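Local coordinates for protein acyl-coenzyme A oxidase 3 (Yarrowia lipolytica, PDB 5YS9) that oxidises fatty acyl-CoA thioesters to 2-trans-enoyl-CoA with the help of FAD, passing the electrons to oxygen to form hydrogen peroxide in peroxisomal beta-oxidation, at residues Lys33-Ile38 with Lys579-Asn584; Met41-Phe44 with Gly48-Asn51; Asp312-Ser317 with Asp635-Ser640. All coordinates share one frame; numbering follows the deposited sequence.

Contact 1: Lys33-Ile38 with Lys579-Asn584; sequences KVKFPI and KPYLIN
Phe-36, in the irregular segment 33-38, and Tyr-581, in the first turn of helix 579-596, are the residues whose backbones come nearest, with CA atoms 8.3 Å apart; that spacing puts the whole contact on side chains. The helical character of 579-584 is fixed by its own i to i+4 bonds, such as Ile-583 N to Lys-579 O at 3.0 Å. Tyr-581 gives up the most surface and meets two neighbours along its length. Near its root, Phe-36 CD2 lies over one face of the tyrosine ring, 3.7 Å from Tyr-581 CD2, while Phe-36 CE2 reaches on to Tyr-581 CB. The two side chains run past each other in opposite directions, and their ring planes are inclined at 41° with centroids 5.4 Å apart, a geometry that is neither a stack nor an edge-to-face pair. Phe-36 is placed there by a first torsion of 52°, which sets CG between its backbone N and carbonyl carbon. At the far end, Lys-35 crosses the tyrosine at about a right angle. Its CB sits 3.2 Å from Tyr-581 OH and its CD 3.7 Å from the same oxygen; the end of the chain, bent at chi2 and chi3, leads away, so the lysine offers aliphatic carbon here and not its ammonium group. Outside the pair, Phe-36 also rests on Met-41 and Val-578, and Gln-629 holds the loop by bonding both Lys-35 N and Lys-33 O. Through this aromatic pair the loop between helices 23-31 and 38-46 packs on the first turn of helix 579-596, in the C-terminal, all-helical part of the acyl-CoA oxidase fold.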
loop_
_atom_site.group_PDB
_atom_site.type_symbol
_atom_site.label_atom_id
_atom_site.label_comp_id
_atom_site.label_asym_id
_atom_site.label_seq_id
_atom_site.Cartn_x
_atom_site.Cartn_y
_atom_site.Cartn_z
ATOM N N LYS A 33 -9.541 32.482 -3.900
ATOM C CA LYS A 33 -10.956 32.043 -4.112
ATOM C C LYS A 33 -11.741 31.747 -2.826
ATOM O O LYS A 33 -12.957 31.721 -2.815
ATOM C CB LYS A 33 -10.988 30.769 -4.969
ATOM C CG LYS A 33 -10.263 30.944 -6.284
ATOM C CD LYS A 33 -10.099 29.632 -6.997
ATOM C CE LYS A 33 -9.567 29.852 -8.397
ATOM N NZ LYS A 33 -9.393 28.509 -8.999
ATOM N N VAL A 34 -11.027 31.490 -1.748
ATOM C CA VAL A 34 -11.612 30.940 -0.539
ATOM C C VAL A 34 -12.718 31.855 -0.007
ATOM O O VAL A 34 -12.496 33.033 0.154
ATOM C CB VAL A 34 -10.477 30.701 0.477
ATOM C CG1 VAL A 34 -10.972 30.611 1.912
ATOM C CG2 VAL A 34 -9.725 29.441 0.072
ATOM N N LYS A 35 -13.904 31.309 0.262
ATOM C CA LYS A 35 -15.074 32.146 0.633
ATOM C C LYS A 35 -15.372 32.203 2.098
ATOM O O LYS A 35 -16.137 33.030 2.526
ATOM C CB LYS A 35 -16.322 31.694 -0.106
ATOM C CG LYS A 35 -16.404 32.299 -1.499
ATOM C CD LYS A 35 -17.019 31.321 -2.487
ATOM C CE LYS A 35 -18.096 31.960 -3.327
ATOM N NZ LYS A 35 -18.472 30.970 -4.363
ATOM N N PHE A 36 -14.724 31.361 2.877
ATOM C CA PHE A 36 -14.932 31.311 4.312
ATOM C C PHE A 36 -13.654 31.727 5.016
ATOM O O PHE A 36 -12.573 31.672 4.439
ATOM C CB PHE A 36 -15.379 29.913 4.762
ATOM C CG PHE A 36 -14.496 28.791 4.284
ATOM C CD1 PHE A 36 -13.429 28.365 5.039
ATOM C CD2 PHE A 36 -14.780 28.126 3.095
ATOM C CE1 PHE A 36 -12.645 27.300 4.616
ATOM C CE2 PHE A 36 -13.985 27.082 2.658
ATOM C CZ PHE A 36 -12.912 26.664 3.416
ATOM N N PRO A 37 -13.779 32.174 6.267
ATOM C CA PRO A 37 -12.560 32.404 7.040
ATOM C C PRO A 37 -12.081 31.047 7.522
ATOM O O PRO A 37 -12.888 30.230 8.022
ATOM C CB PRO A 37 -13.035 33.290 8.212
ATOM C CG PRO A 37 -14.508 33.074 8.320
ATOM C CD PRO A 37 -15.009 32.420 7.048
ATOM N N ILE A 38 -10.787 30.813 7.371
ATOM C CA ILE A 38 -10.206 29.486 7.573
ATOM C C ILE A 38 -10.308 29.100 9.052
ATOM O O ILE A 38 -10.680 27.975 9.365
ATOM C CB ILE A 38 -8.758 29.409 7.012
ATOM C CG1 ILE A 38 -8.779 29.557 5.472
ATOM C CG2 ILE A 38 -8.067 28.105 7.391
ATOM C CD1 ILE A 38 -8.435 30.935 4.964
ATOM N N LYS A 579 -20.795 26.322 7.037
ATOM C CA LYS A 579 -21.737 25.211 6.940
ATOM C C LYS A 579 -21.971 24.747 5.487
ATOM O O LYS A 579 -21.859 23.526 5.212
ATOM C CB LYS A 579 -23.056 25.528 7.683
ATOM C CG LYS A 579 -24.180 24.498 7.506
ATOM C CD LYS A 579 -25.381 24.747 8.420
ATOM C CE LYS A 579 -25.139 24.278 9.861
ATOM N NZ LYS A 579 -26.402 24.074 10.638
ATOM N N PRO A 580 -22.248 25.702 4.542
ATOM C CA PRO A 580 -22.515 25.226 3.155
ATOM C C PRO A 580 -21.345 24.496 2.520
ATOM O O PRO A 580 -21.570 23.602 1.702
ATOM C CB PRO A 580 -22.864 26.484 2.361
ATOM C CG PRO A 580 -22.999 27.572 3.360
ATOM C CD PRO A 580 -22.359 27.165 4.652
ATOM N N TYR A 581 -20.124 24.878 2.895
ATOM C CA TYR A 581 -18.884 24.276 2.324
ATOM C C TYR A 581 -18.646 22.893 2.928
ATOM O O TYR A 581 -18.246 21.972 2.221
ATOM C CB TYR A 581 -17.682 25.225 2.463
ATOM C CG TYR A 581 -18.037 26.587 1.870
ATOM C CD1 TYR A 581 -18.061 26.794 0.473
ATOM C CD2 TYR A 581 -18.422 27.650 2.699
ATOM C CE1 TYR A 581 -18.450 28.010 -0.062
ATOM C CE2 TYR A 581 -18.796 28.887 2.166
ATOM C CZ TYR A 581 -18.817 29.051 0.810
ATOM O OH TYR A 581 -19.193 30.257 0.337
ATOM N N LEU A 582 -18.966 22.729 4.218
ATOM C CA LEU A 582 -18.969 21.405 4.824
ATOM C C LEU A 582 -20.019 20.443 4.214
ATOM O O LEU A 582 -19.719 19.263 3.966
ATOM C CB LEU A 582 -19.153 21.538 6.322
ATOM C CG LEU A 582 -17.995 22.157 7.119
ATOM C CD1 LEU A 582 -18.442 22.340 8.557
ATOM C CD2 LEU A 582 -16.768 21.276 7.078
ATOM N N ILE A 583 -21.236 20.923 3.961
ATOM C CA ILE A 583 -22.278 20.078 3.359
ATOM C C ILE A 583 -21.814 19.612 1.991
ATOM O O ILE A 583 -22.047 18.453 1.622
ATOM C CB ILE A 583 -23.674 20.786 3.284
ATOM C CG1 ILE A 583 -24.343 20.728 4.660
ATOM C CG2 ILE A 583 -24.639 20.091 2.328
ATOM C CD1 ILE A 583 -25.305 21.879 4.879
ATOM N N ASN A 584 -21.189 20.533 1.251
ATOM C CA ASN A 584 -20.578 20.248 -0.035
ATOM C C ASN A 584 -19.570 19.111 0.110
ATOM O O ASN A 584 -19.589 18.195 -0.668
ATOM C CB ASN A 584 -19.857 21.506 -0.598
ATOM C CG ASN A 584 -20.771 22.462 -1.369
ATOM O OD1 ASN A 584 -20.351 23.576 -1.630
ATOM N ND2 ASN A 584 -21.977 22.039 -1.760
#

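Contact 2: Met41-Phe44 with Gly48-Asn51; sequences MTEF and GEEN
Glu-43 lays its aliphatic stem over the start of helix 49-63, its CG 3.7 Å from both Gly-48 C and Glu-49 N. Beyond CG the chain runs extended, alongside Glu-49 and pointing the same way, with OE1 4.0 Å from Glu-49 CB and the carboxylate planes 23° apart. Under this overlap the backbones join: Gly-48 N donates to Glu-43 O over 2.8 Å, with an angle of 158° at the hydrogen. Gly-48 occupies the N-cap of the second helix; at its backbone conformation, with positive phi, a CB would be jammed against the preceding carbonyl oxygen. An alanine in place of Glu-43 would remove the stem and carboxylate, and is likely to uncover the Gly-48 to Glu-49 peptide and leave Lys-575 without its salt-bridge mate. The two acids do not pair with each other, since Glu-43 OE1 and Glu-49 OE1 stay 5.3 Å apart. Like charges side by side should repel mildly, and the salt bridge from Glu-43 OE2 to Lys-575, with a long, weak ion pair from OE1 to Lys-39, probably offsets this, consistent with an acid that packs by its carbons while its charge is met mainly by Lys-575.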
loop_
_atom_site.group_PDB
_atom_site.type_symbol
_atom_site.label_atom_id
_atom_site.label_comp_id
_atom_site.label_asym_id
_atom_site.label_seq_id
_atom_site.Cartn_x
_atom_site.Cartn_y
_atom_site.Cartn_z
ATOM N N MET A 41 -13.233 27.025 9.947
ATOM C CA MET A 41 -13.146 25.643 9.509
ATOM C C MET A 41 -12.245 24.818 10.466
ATOM O O MET A 41 -12.560 23.685 10.795
ATOM C CB MET A 41 -12.639 25.602 8.061
ATOM C CG MET A 41 -12.820 24.273 7.359
ATOM S SD MET A 41 -14.550 23.824 7.329
ATOM C CE MET A 41 -15.009 24.302 5.667
ATOM N N THR A 42 -11.167 25.424 10.951
ATOM C CA THR A 42 -10.303 24.821 11.932
ATOM C C THR A 42 -11.036 24.587 13.254
ATOM O O THR A 42 -10.834 23.530 13.884
ATOM C CB THR A 42 -9.041 25.669 12.170
ATOM O OG1 THR A 42 -8.490 26.054 10.906
ATOM C CG2 THR A 42 -8.031 24.896 12.916
ATOM N N GLU A 43 -11.885 25.538 13.664
ATOM C CA GLU A 43 -12.782 25.342 14.860
ATOM C C GLU A 43 -13.781 24.183 14.718
ATOM O O GLU A 43 -13.986 23.405 15.664
ATOM C CB GLU A 43 -13.535 26.630 15.237
ATOM C CG GLU A 43 -12.733 27.559 16.146
ATOM C CD GLU A 43 -13.307 28.954 16.226
ATOM O OE1 GLU A 43 -12.497 29.906 16.381
ATOM O OE2 GLU A 43 -14.553 29.081 16.108
ATOM N N PHE A 44 -14.379 24.038 13.543
ATOM C CA PHE A 44 -15.203 22.872 13.317
ATOM C C PHE A 44 -14.420 21.541 13.436
ATOM O O PHE A 44 -14.899 20.614 14.043
ATOM C CB PHE A 44 -15.909 22.957 11.966
ATOM C CG PHE A 44 -16.727 21.735 11.649
ATOM C CD1 PHE A 44 -17.884 21.474 12.350
ATOM C CD2 PHE A 44 -16.291 20.805 10.709
ATOM C CE1 PHE A 44 -18.621 20.340 12.078
ATOM C CE2 PHE A 44 -17.028 19.676 10.433
ATOM C CZ PHE A 44 -18.199 19.443 11.122
ATOM N N GLY A 48 -14.059 23.718 18.449
ATOM C CA GLY A 48 -14.103 25.006 19.087
ATOM C C GLY A 48 -12.772 25.689 19.284
ATOM O O GLY A 48 -11.695 25.118 19.035
ATOM N N GLU A 49 -12.889 26.922 19.764
ATOM C CA GLU A 49 -11.804 27.860 19.918
ATOM C C GLU A 49 -10.754 27.363 20.929
ATOM O O GLU A 49 -9.553 27.495 20.701
ATOM C CB GLU A 49 -12.397 29.227 20.356
ATOM C CG GLU A 49 -11.411 30.410 20.400
ATOM C CD GLU A 49 -11.995 31.682 21.030
ATOM O OE1 GLU A 49 -13.223 31.739 21.289
ATOM O OE2 GLU A 49 -11.212 32.630 21.274
ATOM N N GLU A 50 -11.206 26.767 22.020
ATOM C CA GLU A 50 -10.327 26.425 23.145
ATOM C C GLU A 50 -9.391 25.304 22.727
ATOM O O GLU A 50 -8.160 25.385 22.892
ATOM C CB GLU A 50 -11.153 26.016 24.385
ATOM C CG GLU A 50 -10.613 26.547 25.708
ATOM C CD GLU A 50 -11.710 27.134 26.589
ATOM O OE1 GLU A 50 -12.296 28.175 26.213
ATOM O OE2 GLU A 50 -11.978 26.549 27.659
ATOM N N ASN A 51 -10.010 24.279 22.155
ATOM C CA ASN A 51 -9.294 23.167 21.598
ATOM C C ASN A 51 -8.254 23.654 20.540
ATOM O O ASN A 51 -7.131 23.134 20.507
ATOM C CB ASN A 51 -10.273 22.170 20.979
ATOM C CG ASN A 51 -11.065 21.347 22.007
ATOM O OD1 ASN A 51 -10.728 21.296 23.161
ATOM N ND2 ASN A 51 -12.118 20.669 21.536
#

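Contact 3: Asp312-Ser317 with Asp635-Ser640; sequences DSFFVS and DAFGLS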
loop_
_atom_site.group_PDB
_atom_site.type_symbol
_atom_site.label_atom_id
_atom_site.label_comp_id
_atom_site.label_asym_id
_atom_site.label_seq_id
_atom_site.Cartn_x
_atom_site.Cartn_y
_atom_site.Cartn_z
ATOM N N ASP A 312 -6.148 9.373 15.050
ATOM C CA ASP A 312 -4.833 9.205 14.399
ATOM C C ASP A 312 -4.990 9.107 12.882
ATOM O O ASP A 312 -4.142 9.603 12.153
ATOM C CB ASP A 312 -4.082 7.925 14.874
ATOM C CG ASP A 312 -3.556 8.014 16.307
ATOM O OD1 ASP A 312 -3.521 9.130 16.849
ATOM O OD2 ASP A 312 -3.184 6.959 16.919
ATOM N N SER A 313 -6.036 8.420 12.413
ATOM C CA SER A 313 -6.244 8.265 10.983
ATOM C C SER A 313 -6.461 9.652 10.353
ATOM O O SER A 313 -5.973 9.954 9.217
ATOM C CB SER A 313 -7.390 7.303 10.665
ATOM O OG SER A 313 -7.099 5.981 11.113
ATOM N N PHE A 314 -7.161 10.497 11.098
ATOM C CA PHE A 314 -7.327 11.866 10.682
ATOM C C PHE A 314 -6.012 12.624 10.661
ATOM O O PHE A 314 -5.626 13.222 9.640
ATOM C CB PHE A 314 -8.328 12.602 11.586
ATOM C CG PHE A 314 -8.233 14.087 11.468
ATOM C CD1 PHE A 314 -8.709 14.718 10.342
ATOM C CD2 PHE A 314 -7.589 14.841 12.453
ATOM C CE1 PHE A 314 -8.619 16.093 10.206
ATOM C CE2 PHE A 314 -7.477 16.226 12.323
ATOM C CZ PHE A 314 -8.005 16.850 11.197
ATOM N N PHE A 315 -5.362 12.621 11.814
ATOM C CA PHE A 315 -4.131 13.320 12.006
ATOM C C PHE A 315 -3.041 13.020 10.974
ATOM O O PHE A 315 -2.323 13.932 10.590
ATOM C CB PHE A 315 -3.604 13.056 13.418
ATOM C CG PHE A 315 -4.295 13.867 14.482
ATOM C CD1 PHE A 315 -4.299 15.269 14.420
ATOM C CD2 PHE A 315 -4.952 13.244 15.544
ATOM C CE1 PHE A 315 -4.913 16.015 15.415
ATOM C CE2 PHE A 315 -5.592 13.985 16.538
ATOM C CZ PHE A 315 -5.569 15.365 16.475
ATOM N N VAL A 316 -2.914 11.766 10.533
ATOM C CA VAL A 316 -1.974 11.411 9.476
ATOM C C VAL A 316 -2.516 11.773 8.100
ATOM O O VAL A 316 -1.796 12.332 7.304
ATOM C CB VAL A 316 -1.538 9.920 9.531
ATOM C CG1 VAL A 316 -0.588 9.539 8.375
ATOM C CG2 VAL A 316 -0.820 9.684 10.827
ATOM N N SER A 317 -3.752 11.410 7.810
ATOM C CA SER A 317 -4.303 11.623 6.484
ATOM C C SER A 317 -4.243 13.071 5.989
ATOM O O SER A 317 -3.933 13.292 4.818
ATOM C CB SER A 317 -5.751 11.131 6.403
ATOM O OG SER A 317 -5.792 9.727 6.465
ATOM N N ASP A 635 -5.813 24.344 4.094
ATOM C CA ASP A 635 -5.220 25.307 5.040
ATOM C C ASP A 635 -5.907 25.258 6.368
ATOM O O ASP A 635 -5.251 25.595 7.356
ATOM C CB ASP A 635 -5.266 26.755 4.546
ATOM C CG ASP A 635 -4.238 27.048 3.457
ATOM O OD1 ASP A 635 -3.266 26.267 3.234
ATOM O OD2 ASP A 635 -4.413 28.092 2.816
ATOM N N ALA A 636 -7.195 24.843 6.395
ATOM C CA ALA A 636 -7.930 24.665 7.666
ATOM C C ALA A 636 -7.305 23.695 8.690
ATOM O O ALA A 636 -7.529 23.866 9.929
ATOM C CB ALA A 636 -9.373 24.283 7.418
ATOM N N PHE A 637 -6.512 22.720 8.208
ATOM C CA PHE A 637 -5.794 21.800 9.117
ATOM C C PHE A 637 -4.719 22.506 9.954
ATOM O O PHE A 637 -4.340 22.008 10.991
ATOM C CB PHE A 637 -5.127 20.688 8.365
ATOM C CG PHE A 637 -6.048 19.856 7.518
ATOM C CD1 PHE A 637 -7.138 19.186 8.075
ATOM C CD2 PHE A 637 -5.761 19.650 6.167
ATOM C CE1 PHE A 637 -7.955 18.372 7.264
ATOM C CE2 PHE A 637 -6.559 18.828 5.361
ATOM C CZ PHE A 637 -7.665 18.200 5.904
ATOM N N GLY A 638 -4.208 23.647 9.493
ATOM C CA GLY A 638 -3.234 24.439 10.250
ATOM C C GLY A 638 -1.875 23.787 10.456
ATOM O O GLY A 638 -1.266 23.926 11.503
ATOM N N LEU A 639 -1.404 23.077 9.454
ATOM C CA LEU A 639 -0.131 22.385 9.533
ATOM C C LEU A 639 0.966 23.322 9.065
ATOM O O LEU A 639 0.881 23.845 7.982
ATOM C CB LEU A 639 -0.156 21.141 8.641
ATOM C CG LEU A 639 -1.182 20.044 9.020
ATOM C CD1 LEU A 639 -1.230 18.962 7.975
ATOM C CD2 LEU A 639 -0.879 19.464 10.406
ATOM N N SER A 640 1.995 23.516 9.880
ATOM C CA SER A 640 3.178 24.231 9.452
ATOM C C SER A 640 4.024 23.311 8.564
ATOM O O SER A 640 3.798 22.085 8.481
ATOM C CB SER A 640 4.008 24.704 10.652
ATOM O OG SER A 640 4.507 23.588 11.380
#
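Phe-314 and Phe-637 carry this buried contact almost alone, together accounting for 70 of the 82 Å² it covers. Their rings meet through a few carbons: Phe-314 CE1 is 3.8 Å from Phe-637 CE1, and Phe-314 CZ is 4.0 Å from Phe-637 CD1. With planes at 61° and centroids 6.0 Å apart, the rings cross obliquely and form neither a stack nor an edge-to-face pair. Phe-637 starts out toward the helix, whereas Phe-314 leaves its backbone at an angle to the loop; its first torsion of 163°, which swings CG opposite the backbone N, brings the end of its ring nearer. Phe-314 CD2 also lies over one face of the neighbouring Phe-315 ring, toward its rim.

Behind the rings local hydrogen bonds shape both backbones. Ser-313 O accepts from Ser-317 N and from Ser-317 OG, the hydroxyl at 2.8 Å, and the two donors arrive from opposite faces of its carbonyl plane, so the buried serine hydroxyl is satisfied within its own helix. In 635-640 a type I turn, closed by Gly-638 N to Asp-635 O at 3.1 Å, presents Phe-637. Gly-638, the last residue of the turn, is the first after the helix to leave helical angles, with a phi of 66°, a value that favours glycine.

The turn runs on from the last residue of helix 630-635 and sets Phe-637 against helix 300-330, where it also touches Gln-318, Ile-321 and Thr-322. Leu-45 of helix 38-46 and the ring of Tyr-363 in helix 349-385 meet Phe-637 too, while Phe-314 packs on Thr-362 and Lys-366 of helix 349-385 and on His-46, the pair thus lying among helices 38-46, 300-330 and 349-385.

Helix 38-46 links all three sites. Contact 1 abuts contact 2 where Leu-582 and Phe-36 pack on Met-41, and contact 2 reaches contact 3 through a probable hydrogen bond of 2.6 Å between Thr-42 OG1 and Ala-636 O. Ile-38 also packs against Ala-636, joining contacts 1 and 3, whose segments alternate along the chain. Contact 3 is buried, its centre about 13 Å from the centre of the chain, and joins two phenylalanines. Contacts 1 and 2, whose centres lie about 27 and 22 Å from that point, are partly buried and mix in polar groups: a tyrosine hydroxyl against lysine carbons in the first, a backbone bond and two acids in the second, the one local contact.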